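Local coordinates for protein folylpolyglutamate synthase/dihydrofolate synthase (Thermotoga maritima, PDB 1O5Z) that probably catalyses the ATP-dependent addition of L-glutamate to dihydropteroate and to tetrahydrofolate polyglutamates in folate biosynthesis, at residues A[367-375]-A[407-416]. Numbering follows the deposited sequence.
Sequences IFERVIVTR and AIESTERATV. With SO4 (sulfate ion), chain E.
The guanidinium of Arg413 turns one face to Glu369: Glu369 CB sits 3.3 Å above the guanidinium plane of Arg413, offset toward the rim. Glu369 touches it with methylenes, not with charge: CG lies 3.2 Å from Arg413 NH2, whereas the bend at chi2 (75°) leaves OE1 4.8 Å from that nitrogen, too far for a salt bridge. The Arg370 guanidinium carries Ile372 CD1 on one face and Ser410 O at its edge. The edge of the Phe368 ring meets Val416, CE1 to CG2 at 3.6 Å, with Ile367 CG2 over one ring face. Arg370 NH1 donates to Ser410 O over 3.0 Å in an almost straight bond (173°), in the guanidinium plane but well above the carbonyl plane. CG of Arg370 stands anti to the backbone N (chi1 -177°), and the extended chain carries the guanidinium to Ser410; NE is salt-bridged to Glu399. In the mixed sheet of the Mur ligase glutamate ligase domain, strand 345-349 separates parallel strands 370-373 and 414-418; segment 407-416 reaches strand 370-373 through helix residue Ala407 and residues 410-413, which lead into strand 414-418. Ile372 divides its branches: CG2 packs on Ala407 CB of the helix (3.9 Å), CD1 on Thr411 CG2 in the loop that follows (3.8 Å).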
# COMPACT_ATOMS: atom_id res chain seq x y z
N ILE A 367 26.40 4.83 6.99
CA ILE A 367 25.28 4.72 7.94
C ILE A 367 25.36 3.51 8.84
O ILE A 367 25.00 3.57 10.01
CB ILE A 367 23.92 4.69 7.19
CG1 ILE A 367 23.64 6.03 6.55
CG2 ILE A 367 22.75 4.38 8.11
CD1 ILE A 367 22.51 5.95 5.61
N PHE A 368 25.81 2.39 8.29
CA PHE A 368 25.69 1.12 8.99
C PHE A 368 27.01 0.71 9.58
O PHE A 368 28.08 0.95 9.02
CB PHE A 368 25.16 0.07 8.04
CG PHE A 368 23.80 0.38 7.59
CD1 PHE A 368 22.72 0.07 8.39
CD2 PHE A 368 23.58 1.05 6.40
CE1 PHE A 368 21.45 0.37 7.98
CE2 PHE A 368 22.30 1.36 6.00
CZ PHE A 368 21.24 1.02 6.79
N GLU A 369 26.91 0.09 10.74
CA GLU A 369 28.03 -0.45 11.41
C GLU A 369 28.34 -1.80 10.78
O GLU A 369 29.40 -2.32 10.96
CB GLU A 369 27.62 -0.66 12.85
CG GLU A 369 28.71 -0.49 13.86
CD GLU A 369 29.02 0.94 14.06
OE1 GLU A 369 30.11 1.21 14.61
OE2 GLU A 369 28.18 1.78 13.66
N ARG A 370 27.40 -2.39 10.07
CA ARG A 370 27.56 -3.74 9.59
C ARG A 370 26.63 -3.94 8.42
O ARG A 370 25.46 -3.51 8.47
CB ARG A 370 27.20 -4.72 10.70
CG ARG A 370 27.40 -6.17 10.36
CD ARG A 370 27.05 -7.08 11.50
NE ARG A 370 27.13 -8.49 11.11
CZ ARG A 370 26.53 -9.46 11.76
NH1 ARG A 370 25.76 -9.18 12.79
NH2 ARG A 370 26.65 -10.72 11.35
N VAL A 371 27.17 -4.54 7.36
CA VAL A 371 26.45 -4.74 6.13
C VAL A 371 26.53 -6.21 5.76
O VAL A 371 27.60 -6.82 5.70
CB VAL A 371 26.96 -3.83 4.98
CG1 VAL A 371 26.17 -4.08 3.68
CG2 VAL A 371 26.86 -2.35 5.38
N ILE A 372 25.34 -6.77 5.56
CA ILE A 372 25.14 -8.13 5.20
C ILE A 372 24.30 -8.14 3.92
O ILE A 372 23.21 -7.64 3.90
CB ILE A 372 24.36 -8.86 6.29
CG1 ILE A 372 25.08 -8.76 7.63
CG2 ILE A 372 24.12 -10.31 5.87
CD1 ILE A 372 24.23 -9.26 8.78
N VAL A 373 24.86 -8.70 2.85
CA VAL A 373 24.18 -8.89 1.61
C VAL A 373 23.61 -10.29 1.70
O VAL A 373 24.27 -11.23 2.15
CB VAL A 373 25.15 -8.82 0.40
CG1 VAL A 373 24.40 -8.95 -0.91
CG2 VAL A 373 25.96 -7.50 0.43
N THR A 374 22.38 -10.44 1.24
CA THR A 374 21.67 -11.71 1.32
C THR A 374 20.99 -11.98 0.01
O THR A 374 20.93 -11.09 -0.84
CB THR A 374 20.68 -11.65 2.48
OG1 THR A 374 20.25 -12.97 2.76
CG2 THR A 374 19.42 -10.86 2.16
N ARG A 375 20.52 -13.19 -0.20
CA ARG A 375 19.78 -13.49 -1.45
C ARG A 375 18.29 -13.21 -1.34
O ARG A 375 17.64 -13.79 -0.50
CB ARG A 375 19.89 -14.95 -1.83
CG ARG A 375 21.22 -15.39 -2.13
CD ARG A 375 21.21 -16.75 -2.64
NE ARG A 375 20.61 -16.79 -3.96
CZ ARG A 375 21.30 -16.80 -5.09
NH1 ARG A 375 22.63 -16.77 -5.07
NH2 ARG A 375 20.66 -16.84 -6.24
N ALA A 407 20.59 -14.28 8.13
CA ALA A 407 21.09 -12.90 8.17
C ALA A 407 20.44 -12.10 9.28
O ALA A 407 21.15 -11.46 10.04
CB ALA A 407 20.88 -12.21 6.85
N ILE A 408 19.12 -12.11 9.41
CA ILE A 408 18.51 -11.33 10.49
C ILE A 408 18.73 -11.95 11.84
O ILE A 408 18.85 -11.25 12.83
CB ILE A 408 17.01 -11.06 10.27
CG1 ILE A 408 16.21 -12.35 10.07
CG2 ILE A 408 16.83 -10.13 9.06
CD1 ILE A 408 14.82 -12.29 10.61
N GLU A 409 18.81 -13.28 11.89
CA GLU A 409 19.09 -13.97 13.14
C GLU A 409 20.45 -13.56 13.71
O GLU A 409 20.65 -13.55 14.93
CB GLU A 409 18.94 -15.50 12.95
CG GLU A 409 19.14 -16.34 14.20
CD GLU A 409 20.61 -16.46 14.59
OE1 GLU A 409 20.92 -16.78 15.77
OE2 GLU A 409 21.47 -16.22 13.71
N SER A 410 21.36 -13.18 12.82
CA SER A 410 22.76 -12.92 13.12
C SER A 410 23.07 -11.54 13.69
O SER A 410 24.17 -11.30 14.21
CB SER A 410 23.56 -13.16 11.85
OG SER A 410 23.46 -14.56 11.60
N THR A 411 22.12 -10.62 13.60
CA THR A 411 22.33 -9.28 14.10
C THR A 411 21.93 -9.13 15.57
O THR A 411 21.09 -9.86 16.09
CB THR A 411 21.61 -8.27 13.24
OG1 THR A 411 20.23 -8.61 13.10
CG2 THR A 411 22.11 -8.33 11.81
N GLU A 412 22.60 -8.18 16.21
CA GLU A 412 22.32 -7.70 17.55
C GLU A 412 21.70 -6.30 17.49
O GLU A 412 20.80 -5.96 18.28
CB GLU A 412 23.62 -7.59 18.34
CG GLU A 412 24.54 -8.79 18.20
CD GLU A 412 24.11 -9.96 19.07
OE1 GLU A 412 22.91 -10.33 19.06
OE2 GLU A 412 24.98 -10.52 19.77
N ARG A 413 22.22 -5.49 16.55
CA ARG A 413 21.84 -4.11 16.39
C ARG A 413 20.50 -4.02 15.76
O ARG A 413 20.04 -4.94 15.11
CB ARG A 413 22.83 -3.38 15.50
CG ARG A 413 24.24 -3.27 16.04
CD ARG A 413 25.22 -2.85 14.93
NE ARG A 413 26.61 -2.71 15.35
CZ ARG A 413 27.60 -3.54 15.03
NH1 ARG A 413 27.43 -4.62 14.29
NH2 ARG A 413 28.82 -3.28 15.48
N ALA A 414 19.86 -2.88 15.97
CA ALA A 414 18.72 -2.50 15.16
C ALA A 414 19.05 -2.72 13.65
O ALA A 414 20.06 -2.21 13.13
CB ALA A 414 18.32 -1.05 15.48
N THR A 415 18.21 -3.52 12.97
CA THR A 415 18.55 -4.07 11.65
C THR A 415 17.57 -3.56 10.62
O THR A 415 16.37 -3.71 10.79
CB THR A 415 18.49 -5.58 11.69
OG1 THR A 415 19.52 -6.06 12.55
CG2 THR A 415 18.85 -6.18 10.34
N VAL A 416 18.11 -2.98 9.55
CA VAL A 416 17.36 -2.51 8.41
C VAL A 416 17.36 -3.63 7.37
O VAL A 416 18.40 -4.03 6.90
CB VAL A 416 17.99 -1.24 7.80
CG1 VAL A 416 17.26 -0.86 6.51
CG2 VAL A 416 18.00 -0.08 8.79
S SO4 E . 23.38 -16.33 -8.95
O1 SO4 E . 22.87 -15.26 -8.08
O2 SO4 E . 24.34 -17.05 -8.10
O3 SO4 E . 24.18 -15.71 -10.01
O4 SO4 E . 22.22 -17.06 -9.49